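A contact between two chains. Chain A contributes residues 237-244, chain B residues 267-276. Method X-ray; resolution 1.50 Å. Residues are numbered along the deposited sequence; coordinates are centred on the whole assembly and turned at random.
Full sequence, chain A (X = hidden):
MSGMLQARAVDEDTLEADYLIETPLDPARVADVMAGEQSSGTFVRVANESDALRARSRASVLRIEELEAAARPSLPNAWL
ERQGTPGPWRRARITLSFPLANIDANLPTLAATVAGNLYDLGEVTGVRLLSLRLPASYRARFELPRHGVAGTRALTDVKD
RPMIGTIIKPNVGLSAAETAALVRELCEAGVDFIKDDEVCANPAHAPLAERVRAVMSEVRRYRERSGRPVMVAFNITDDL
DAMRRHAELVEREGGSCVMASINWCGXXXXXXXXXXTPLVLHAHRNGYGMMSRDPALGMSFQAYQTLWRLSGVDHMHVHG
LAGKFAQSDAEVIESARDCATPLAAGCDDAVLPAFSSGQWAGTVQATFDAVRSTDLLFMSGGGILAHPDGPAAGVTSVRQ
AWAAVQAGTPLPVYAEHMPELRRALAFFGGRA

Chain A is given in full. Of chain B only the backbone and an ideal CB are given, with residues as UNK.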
# COMPACT_ATOMS: atom_id res chain seq x y z
N THR A 237 9.91 10.71 5.78
CA THR A 237 8.90 9.68 6.04
C THR A 237 8.67 9.50 7.54
O THR A 237 9.62 9.21 8.28
CB THR A 237 9.34 8.32 5.46
OG1 THR A 237 9.56 8.45 4.05
CG2 THR A 237 8.27 7.25 5.72
N ASP A 238 7.42 9.67 7.97
CA ASP A 238 7.06 9.59 9.39
C ASP A 238 5.55 9.72 9.49
O ASP A 238 4.84 9.90 8.49
CB ASP A 238 7.70 10.76 10.16
CG ASP A 238 8.04 10.42 11.60
OD1 ASP A 238 7.37 9.57 12.23
OD2 ASP A 238 9.00 11.03 12.13
N ASP A 239 5.05 9.63 10.72
CA ASP A 239 3.70 10.04 11.03
C ASP A 239 3.41 11.40 10.37
O ASP A 239 4.31 12.23 10.25
CB ASP A 239 3.62 10.11 12.54
CG ASP A 239 2.49 10.94 13.01
OD1 ASP A 239 1.37 10.38 13.10
OD2 ASP A 239 2.72 12.13 13.30
N LEU A 240 2.18 11.63 9.91
CA LEU A 240 1.89 12.84 9.13
C LEU A 240 2.22 14.14 9.86
O LEU A 240 2.88 15.01 9.30
CB LEU A 240 0.44 12.86 8.63
CG LEU A 240 -0.03 14.04 7.76
CD1 LEU A 240 -0.38 15.30 8.58
CD2 LEU A 240 0.96 14.36 6.64
N ASP A 241 1.76 14.29 11.10
CA ASP A 241 2.05 15.52 11.83
C ASP A 241 3.56 15.72 11.93
O ASP A 241 4.06 16.85 11.77
CB ASP A 241 1.44 15.49 13.23
CG ASP A 241 -0.07 15.54 13.21
OD1 ASP A 241 -0.67 15.99 12.22
OD2 ASP A 241 -0.69 15.15 14.23
N ALA A 242 4.29 14.65 12.20
CA ALA A 242 5.75 14.72 12.29
C ALA A 242 6.36 15.10 10.95
O ALA A 242 7.28 15.93 10.90
CB ALA A 242 6.33 13.41 12.80
N MET A 243 5.86 14.51 9.86
CA MET A 243 6.36 14.86 8.53
C MET A 243 6.23 16.34 8.23
O MET A 243 7.13 16.92 7.61
CB MET A 243 5.66 14.08 7.42
CG MET A 243 6.13 12.66 7.30
SD MET A 243 5.87 12.00 5.62
CE MET A 243 4.10 11.95 5.60
N ARG A 244 5.12 16.94 8.63
CA ARG A 244 4.94 18.37 8.42
C ARG A 244 5.98 19.16 9.20
O ARG A 244 6.53 20.13 8.69
CB ARG A 244 3.52 18.82 8.78
CG ARG A 244 2.51 18.59 7.66
CD ARG A 244 1.09 18.97 8.08
NE ARG A 244 0.23 19.17 6.91
CZ ARG A 244 -1.10 19.05 6.91
NH1 ARG A 244 -1.73 18.70 8.03
NH2 ARG A 244 -1.79 19.26 5.80
N UNK B 267 -0.03 4.42 6.75
CA UNK B 267 0.34 4.43 8.17
C UNK B 267 0.47 5.86 8.69
O UNK B 267 0.06 6.15 9.81
CB UNK B 267 1.65 3.67 8.39
N UNK B 268 1.06 6.75 7.89
CA UNK B 268 1.30 8.13 8.32
C UNK B 268 -0.00 8.84 8.67
O UNK B 268 -0.09 9.55 9.69
CB UNK B 268 2.04 8.91 7.23
N UNK B 269 -1.01 8.68 7.83
CA UNK B 269 -2.30 9.32 8.06
C UNK B 269 -3.04 8.68 9.23
O UNK B 269 -3.60 9.38 10.08
CB UNK B 269 -3.16 9.25 6.80
N UNK B 270 -3.06 7.35 9.26
CA UNK B 270 -3.85 6.69 10.29
C UNK B 270 -3.30 6.92 11.70
O UNK B 270 -4.07 7.14 12.64
CB UNK B 270 -3.92 5.19 10.00
N UNK B 271 -1.98 6.88 11.85
CA UNK B 271 -1.40 7.13 13.17
C UNK B 271 -1.75 8.54 13.64
O UNK B 271 -2.10 8.74 14.81
CB UNK B 271 0.12 6.94 13.14
N UNK B 272 -1.71 9.51 12.74
CA UNK B 272 -2.07 10.87 13.11
C UNK B 272 -3.56 10.98 13.46
O UNK B 272 -3.91 11.61 14.46
CB UNK B 272 -1.72 11.83 11.97
N UNK B 273 -4.41 10.36 12.66
CA UNK B 273 -5.85 10.37 12.92
C UNK B 273 -6.14 9.74 14.28
O UNK B 273 -6.97 10.23 15.03
CB UNK B 273 -6.61 9.63 11.82
N UNK B 274 -5.44 8.65 14.58
CA UNK B 274 -5.64 7.94 15.85
C UNK B 274 -5.43 8.85 17.05
O UNK B 274 -6.15 8.73 18.06
CB UNK B 274 -4.69 6.74 15.94
N UNK B 275 -4.46 9.76 16.95
CA UNK B 275 -4.15 10.63 18.08
C UNK B 275 -5.21 11.70 18.32
O UNK B 275 -5.32 12.23 19.42
CB UNK B 275 -2.79 11.30 17.86
N UNK B 276 -5.99 12.04 17.29
CA UNK B 276 -6.95 13.13 17.44
C UNK B 276 -8.42 12.71 17.52
O UNK B 276 -9.28 13.54 17.82
CB UNK B 276 -6.78 14.10 16.27

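Chain B runs here as a helix, with backbone angles near -60/-42 at most positions. It packs against the start of a helix in chain A, whose axis comes within 8.9 Å at an angle of 105°.

Position 267 has no atom of the chain A stretch within 5.5 Å of its ideal CB. Chain A sets no preference. The residue is Phe B267, and its ring leads away from the contact.

Position 268 is tight. Its ideal CB lies 3.2 Å from Asp A238 O, and Leu A240 N and Met A243 CE are also close. There is little room beside chain A, and the carbonyl oxygen of Asp A238 is at hand. Glycine, alanine or serine would suit, and a small donor would use the carbonyl. The residue is Ser B268. Its OG donates to Asp A238 O at 2.7 Å and lies 3.9 Å from Met A243 CE. Its backbone also takes part: Leu A240 N donates to Ser B268 O at 3.1 Å, so an amide in the first turn of the chain A helix finds its acceptor in the other chain.

At position 269 CA-to-CB points away, and the ideal CB is 5.4 Å from Leu A240 CB. Many residues could be accepted as far as chain A is concerned. The residue is Ala B269.

Position 270 also points away, with nothing of the chain A stretch within 5.5 Å of its ideal CB, so chain A sets no preference. It is Ile B270.

Position 271 points toward chain A, with its ideal CB 3.7 Å from Asp A239 OD1. A polar or a flexible aliphatic chain could pass the carboxylate. The residue is Gln B271, extended with chi1 and chi2 both t. Its CG lies 3.7 Å from Asp A239 OD1, a packing contact.

Position 272 faces the start of the chain A helix. Its ideal CB is 3.6 Å from Asp A239 OD1 and 4.1 Å from both Leu A240 CB and Asp A241 OD2. A carboxylate and backbone amides lie together here, so a small group that both donates and accepts fits best; serine or threonine are candidates. The residue is Ser B272. Its OG donates to Asp A239 OD1 at 2.6 Å and accepts from Asp A241 N at 3.2 Å.

Position 273 points away and 274 is out of reach, so any residue would do as far as this stretch is concerned. They are Leu B273 and Arg B274.

Position 275 points toward chain A, but nothing lies within 5.5 Å of its ideal CB. Two carboxylates wait farther off, so a long positive side chain, lysine or arginine, is expected. The residue is Arg B275. Its NH1 forms a salt bridge with Asp A239 OD1 at 2.9 Å, though the hydrogen bond in it is weak. Arg B275 NH2 donates to Asp A239 OD2 at 2.9 Å, within the same salt bridge, and to Asp A241 OD2 at 2.9 Å, a second one. Both aspartates meet the guanidinium at its edge.

Position 276 also points toward chain A across open space. Many residues would do; it is Thr B276, without contact.

Chain B, residues 267-276: FSAIQSLRRT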
# COMPACT_ATOMS: atom_id res chain seq x y z
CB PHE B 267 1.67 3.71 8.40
CG PHE B 267 1.66 2.24 8.03
CD1 PHE B 267 0.88 1.34 8.76
CD2 PHE B 267 2.44 1.76 6.99
CE1 PHE B 267 0.87 -0.02 8.44
CE2 PHE B 267 2.45 0.40 6.66
CZ PHE B 267 1.67 -0.50 7.39
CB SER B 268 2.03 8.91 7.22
OG SER B 268 3.29 8.34 6.98
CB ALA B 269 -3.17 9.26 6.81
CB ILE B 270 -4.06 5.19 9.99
CG1 ILE B 270 -4.82 5.01 8.67
CG2 ILE B 270 -4.77 4.51 11.16
CD1 ILE B 270 -6.20 5.66 8.61
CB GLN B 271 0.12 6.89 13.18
CG GLN B 271 0.69 7.07 14.58
CD GLN B 271 2.15 6.70 14.70
OE1 GLN B 271 2.80 6.27 13.74
NE2 GLN B 271 2.68 6.85 15.91
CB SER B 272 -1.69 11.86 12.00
OG SER B 272 -0.28 12.02 11.96
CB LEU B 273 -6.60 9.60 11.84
CG LEU B 273 -8.09 9.38 12.06
CD1 LEU B 273 -8.84 10.73 12.07
CD2 LEU B 273 -8.63 8.47 10.97
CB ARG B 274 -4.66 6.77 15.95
CG ARG B 274 -4.50 6.18 17.35
CD ARG B 274 -5.64 5.20 17.72
NE ARG B 274 -6.91 5.89 17.93
CZ ARG B 274 -8.08 5.28 18.14
NH1 ARG B 274 -8.19 3.94 18.18
NH2 ARG B 274 -9.15 6.04 18.34
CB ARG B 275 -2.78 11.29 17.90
CG ARG B 275 -1.61 10.36 18.14
CD ARG B 275 -0.34 11.17 18.38
NE ARG B 275 -0.13 12.12 17.29
CZ ARG B 275 0.45 11.80 16.14
NH1 ARG B 275 0.90 10.57 15.95
NH2 ARG B 275 0.59 12.72 15.19
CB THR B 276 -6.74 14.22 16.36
OG1 THR B 276 -6.79 13.63 15.05
CG2 THR B 276 -5.39 14.89 16.54
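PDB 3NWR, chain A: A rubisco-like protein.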